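Local coordinates for protein fructose-bisphosphate aldolase class I (Thermoproteus tenax, PDB 1W8S) that belongs to the DeoC/LacD family of class I aldolases, enzymes built on a TIM-barrel fold, and is found with 1,6-di-O-phosphono-beta-D-fructofuranose bound, at residues E[59-63]-E[95-100]; E[89-93]-E[117-123]. The protein carries 2 engineered substitutions. All coordinates share one frame; numbering follows the deposited sequence.

Interaction 1: E[59-63]-E[95-100]; sequences VFQRG and NCSVEE
A capping box at the start of helix 98-103 includes Glu-100, which Arg-62 grips. Both ends of the guanidinium head, NH1 and NH2, close on the same carboxylate oxygen of Glu-100, OE2. Arg-62 NH2 gives the shorter arm of this salt bridge, 2.9 Å to Glu-100 OE2. The carboxylate plane stands 73° from the guanidinium plane, and both nitrogens reach OE2 from above the same face of the carboxylate. Arg-62 NH1 has a second acceptor, the backbone O of Asn-95, at 2.9 Å. That bond is nearly straight, at 164°, and falls on a lone pair of the carbonyl. Both acceptors lie near the guanidinium plane, so they limit its rotation. Cys-96 SG lies over one face, towards the rim.

In this TIM barrel, 59-63 runs from strand 57-60 into helix 62-68, and 95-100 leads from the short strand 93-94 into helix 98-103. The capping box turns Glu-100 back on Ser-97. Ser-97 OG accepts from Glu-100 N, while Glu-100 OE1 takes Ser-97 N. Ser-97 OG also donates to Glu-100 OE1, at 2.7 Å. OE1 is held by the helix cap, while OE2 faces Arg-62.

The Arg-62 chain leaves with CG between the backbone N and the carbonyl carbon (chi1 67°), which brings Arg-62 CG to 3.4 Å from Asn-95 OD1. A water joins the same two residues. It accepts from Arg-62 N at 2.7 Å and lies within hydrogen-bonding distance of Asn-95 OD1. Lys-131 of the second subunit also packs on Arg-62.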
# COMPACT_ATOMS: atom_id res chain seq x y z
N VAL E 59 -21.04 -20.80 -9.79
CA VAL E 59 -20.06 -19.83 -9.32
C VAL E 59 -20.61 -19.24 -8.01
O VAL E 59 -21.68 -18.64 -8.02
CB VAL E 59 -19.88 -18.70 -10.34
CG1 VAL E 59 -18.85 -17.70 -9.87
CG2 VAL E 59 -19.49 -19.25 -11.70
N PHE E 60 -19.90 -19.44 -6.90
CA PHE E 60 -20.29 -18.91 -5.59
C PHE E 60 -19.13 -18.05 -5.02
O PHE E 60 -17.97 -18.36 -5.25
CB PHE E 60 -20.49 -20.02 -4.55
CG PHE E 60 -21.75 -20.87 -4.71
CD1 PHE E 60 -22.80 -20.52 -5.57
CD2 PHE E 60 -21.90 -22.00 -3.92
CE1 PHE E 60 -23.91 -21.32 -5.66
CE2 PHE E 60 -23.02 -22.79 -3.99
CZ PHE E 60 -24.03 -22.46 -4.86
N GLN E 61 -19.48 -17.03 -4.24
CA GLN E 61 -18.52 -16.38 -3.32
C GLN E 61 -18.29 -17.30 -2.13
O GLN E 61 -19.07 -18.22 -1.87
CB GLN E 61 -19.06 -15.04 -2.80
CG GLN E 61 -19.47 -14.04 -3.85
CD GLN E 61 -18.32 -13.28 -4.43
OE1 GLN E 61 -17.22 -13.21 -3.84
NE2 GLN E 61 -18.56 -12.68 -5.59
N ARG E 62 -17.23 -17.04 -1.39
CA ARG E 62 -16.79 -17.90 -0.31
C ARG E 62 -17.83 -18.16 0.77
O ARG E 62 -17.88 -19.25 1.28
CB ARG E 62 -15.55 -17.34 0.36
CG ARG E 62 -15.77 -16.02 1.14
CD ARG E 62 -14.60 -15.62 2.06
NE ARG E 62 -14.20 -16.73 2.92
CZ ARG E 62 -12.95 -16.93 3.35
NH1 ARG E 62 -11.99 -16.05 3.07
NH2 ARG E 62 -12.67 -17.98 4.09
N GLY E 63 -18.68 -17.20 1.06
CA GLY E 63 -19.62 -17.35 2.17
C GLY E 63 -20.75 -18.32 1.80
O GLY E 63 -21.19 -19.11 2.62
N ASN E 95 -11.44 -11.60 -1.49
CA ASN E 95 -11.90 -11.81 -0.12
C ASN E 95 -11.63 -13.24 0.35
O ASN E 95 -12.08 -13.64 1.44
CB ASN E 95 -13.40 -11.49 0.03
CG ASN E 95 -14.26 -12.29 -0.87
OD1 ASN E 95 -14.39 -13.51 -0.70
ND2 ASN E 95 -14.86 -11.64 -1.85
N CYS E 96 -10.94 -14.00 -0.49
CA CYS E 96 -10.65 -15.42 -0.29
C CYS E 96 -9.37 -15.75 -1.01
O CYS E 96 -9.10 -15.17 -2.07
CB CYS E 96 -11.78 -16.26 -0.90
SG CYS E 96 -11.79 -18.02 -0.48
N SER E 97 -8.61 -16.71 -0.46
CA SER E 97 -7.40 -17.23 -1.09
C SER E 97 -7.72 -18.47 -1.88
O SER E 97 -8.77 -19.13 -1.65
CB SER E 97 -6.35 -17.61 -0.06
OG SER E 97 -6.79 -18.59 0.84
N VAL E 98 -6.83 -18.83 -2.79
CA VAL E 98 -6.96 -20.08 -3.51
C VAL E 98 -6.89 -21.24 -2.55
O VAL E 98 -7.61 -22.21 -2.72
CB VAL E 98 -5.85 -20.20 -4.57
CG1 VAL E 98 -5.78 -21.59 -5.15
CG2 VAL E 98 -6.06 -19.13 -5.65
N GLU E 99 -6.01 -21.18 -1.55
CA GLU E 99 -5.90 -22.30 -0.61
C GLU E 99 -7.26 -22.54 0.10
O GLU E 99 -7.69 -23.69 0.29
CB GLU E 99 -4.77 -22.05 0.40
CG GLU E 99 -4.70 -23.11 1.50
CD GLU E 99 -3.52 -22.96 2.47
OE1 GLU E 99 -2.54 -22.27 2.15
OE2 GLU E 99 -3.58 -23.61 3.51
N GLU E 100 -7.93 -21.46 0.50
CA GLU E 100 -9.21 -21.59 1.18
C GLU E 100 -10.27 -22.13 0.22
O GLU E 100 -11.13 -22.91 0.62
CB GLU E 100 -9.67 -20.27 1.76
CG GLU E 100 -8.85 -19.80 2.94
CD GLU E 100 -9.10 -18.36 3.26
OE1 GLU E 100 -8.63 -17.50 2.50
OE2 GLU E 100 -9.78 -18.09 4.26
O HOH W 1 -15.43 -15.25 -2.35

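Interaction 2: E[89-93]-E[117-123]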
# COMPACT_ATOMS: atom_id res chain seq x y z
N GLU E 89 -13.26 4.40 -9.05
CA GLU E 89 -12.73 3.71 -10.22
C GLU E 89 -12.90 2.23 -9.90
O GLU E 89 -12.63 1.79 -8.77
CB GLU E 89 -11.27 4.14 -10.53
CG GLU E 89 -11.11 5.33 -11.55
CD GLU E 89 -11.71 5.12 -12.96
OE1 GLU E 89 -11.29 4.22 -13.68
OE2 GLU E 89 -12.60 5.90 -13.42
N PRO E 90 -13.42 1.44 -10.85
CA PRO E 90 -13.82 0.06 -10.57
C PRO E 90 -12.70 -0.77 -10.04
O PRO E 90 -11.64 -0.82 -10.63
CB PRO E 90 -14.26 -0.48 -11.94
CG PRO E 90 -14.61 0.72 -12.71
CD PRO E 90 -13.75 1.81 -12.23
N VAL E 91 -12.95 -1.46 -8.93
CA VAL E 91 -11.95 -2.30 -8.32
C VAL E 91 -12.64 -3.40 -7.54
O VAL E 91 -13.67 -3.17 -6.91
CB VAL E 91 -11.01 -1.45 -7.44
CG1 VAL E 91 -11.72 -0.97 -6.22
CG2 VAL E 91 -9.75 -2.23 -7.08
N SER E 92 -12.10 -4.59 -7.62
CA SER E 92 -12.66 -5.76 -6.94
C SER E 92 -11.47 -6.56 -6.37
O SER E 92 -10.64 -7.03 -7.14
CB SER E 92 -13.44 -6.61 -7.93
OG SER E 92 -14.13 -7.69 -7.28
N VAL E 93 -11.36 -6.64 -5.04
CA VAL E 93 -10.23 -7.33 -4.42
C VAL E 93 -10.64 -8.68 -3.84
O VAL E 93 -11.80 -8.92 -3.52
CB VAL E 93 -9.58 -6.49 -3.30
CG1 VAL E 93 -9.07 -5.19 -3.82
CG2 VAL E 93 -10.52 -6.27 -2.18
N SER E 117 -9.60 0.50 -15.79
CA SER E 117 -9.88 1.17 -14.53
C SER E 117 -8.63 1.91 -14.03
O SER E 117 -7.51 1.47 -14.26
CB SER E 117 -10.33 0.19 -13.46
OG SER E 117 -10.48 0.84 -12.23
N GLY E 118 -8.84 3.04 -13.35
CA GLY E 118 -7.78 3.70 -12.60
C GLY E 118 -7.07 2.74 -11.66
O GLY E 118 -5.90 2.94 -11.28
N PHE E 119 -7.78 1.69 -11.24
CA PHE E 119 -7.20 0.65 -10.37
C PHE E 119 -6.82 -0.62 -11.12
O PHE E 119 -6.67 -1.69 -10.50
CB PHE E 119 -8.22 0.28 -9.31
CG PHE E 119 -8.23 1.19 -8.11
CD1 PHE E 119 -9.39 1.85 -7.74
CD2 PHE E 119 -7.09 1.33 -7.29
CE1 PHE E 119 -9.44 2.66 -6.58
CE2 PHE E 119 -7.11 2.13 -6.13
CZ PHE E 119 -8.30 2.80 -5.77
N GLU E 120 -6.66 -0.53 -12.45
CA GLU E 120 -6.26 -1.66 -13.28
C GLU E 120 -5.10 -2.41 -12.61
O GLU E 120 -5.16 -3.63 -12.44
CB GLU E 120 -5.81 -1.14 -14.67
CG GLU E 120 -5.13 -2.11 -15.55
CD GLU E 120 -4.92 -1.53 -16.96
OE1 GLU E 120 -5.92 -1.44 -17.71
OE2 GLU E 120 -3.76 -1.14 -17.25
N TRP E 121 -4.10 -1.64 -12.23
CA TRP E 121 -2.84 -2.09 -11.60
C TRP E 121 -3.07 -2.92 -10.33
O TRP E 121 -2.36 -3.91 -10.08
CB TRP E 121 -1.93 -0.91 -11.34
CG TRP E 121 -2.44 0.13 -10.36
CD1 TRP E 121 -3.12 1.29 -10.64
CD2 TRP E 121 -2.34 0.08 -8.93
NE1 TRP E 121 -3.41 1.97 -9.49
CE2 TRP E 121 -2.97 1.25 -8.42
CE3 TRP E 121 -1.77 -0.81 -8.02
CZ2 TRP E 121 -3.05 1.52 -7.05
CZ3 TRP E 121 -1.85 -0.54 -6.67
CH2 TRP E 121 -2.50 0.62 -6.20
N LYS E 122 -4.07 -2.52 -9.53
CA LYS E 122 -4.34 -3.22 -8.28
C LYS E 122 -4.83 -4.65 -8.51
O LYS E 122 -4.38 -5.59 -7.86
CB LYS E 122 -5.30 -2.40 -7.39
CG LYS E 122 -5.63 -3.06 -6.00
CD LYS E 122 -6.29 -2.05 -5.00
CE LYS E 122 -5.43 -1.91 -3.70
NZ LYS E 122 -5.28 -3.23 -3.00
N MET E 123 -5.72 -4.83 -9.51
CA MET E 123 -6.23 -6.13 -9.86
C MET E 123 -5.19 -6.98 -10.60
O MET E 123 -5.07 -8.13 -10.29
CB MET E 123 -7.55 -6.03 -10.63
CG MET E 123 -8.68 -5.50 -9.74
SD MET E 123 -10.08 -4.90 -10.71
CE MET E 123 -9.47 -3.35 -11.34
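Met-123 runs from helix 120-137 of the TIM barrel to the 89-93 loop, which leads into strand 93-94. Its CB leaves with CG beside the backbone N (chi1 -67°). Met-123 CG lies 3.6 Å from Ser-92 O. Met-123 SD takes a weak hydrogen bond from Ser-92 N at 3.7 Å and also touches Val-91 CA. The bend at chi3 then carries the tip, Met-123 CE, to 3.4 Å from Pro-90 O.

Val-91 fills the middle of the contact. Val-91 CG2 packs on Phe-119 CB at 3.7 Å and also touches Lys-122 CD. The ring of Phe-119 turns an edge to Glu-89 O, with CD1 nearest. Beyond this contact, the ring meets Trp-121 of the second subunit edge-to-face, and Lys-122 NZ forms a salt bridge with Glu-125 of that subunit.

Two polar links tie the turn before the helix to the loop. In the first, Ser-117 OG donates to Pro-90 O at 2.6 Å, so its proton is committed to the loop. Within the turn, the same hydroxyl closes an ST turn by accepting from Phe-119 N. A type I turn from Ser-117 to Glu-120 leads into the helix. Glu-89 lays its carboxylate beside this turn for the second link. Glu-89 OE1 accepts from Gly-118 N at 2.7 Å, on the anti side and 19° out of the carboxylate plane, with a nearly straight N-H...O angle of 170°.

In the fold
From the N terminus, the chain first passes through 59-63, where strand 57-60 gives way to helix 62-68. It goes on through strand 75-81 to the loop 89-93, the first half of interaction 2. Strand 93-94 follows, and 95-100 closes interaction 1 over the intervening 31 residues. The chain then runs through helix 98-103 and strand 108-113 to 117-123, which closes interaction 2. The two contacts therefore cross rather than nest. Their centres lie about 19 Å apart. Interaction 1 joins the starts of two helices, 62-68 and 98-103. Interaction 2 joins the loop before strand 93-94 to the start of helix 120-137. Both also touch the second subunit.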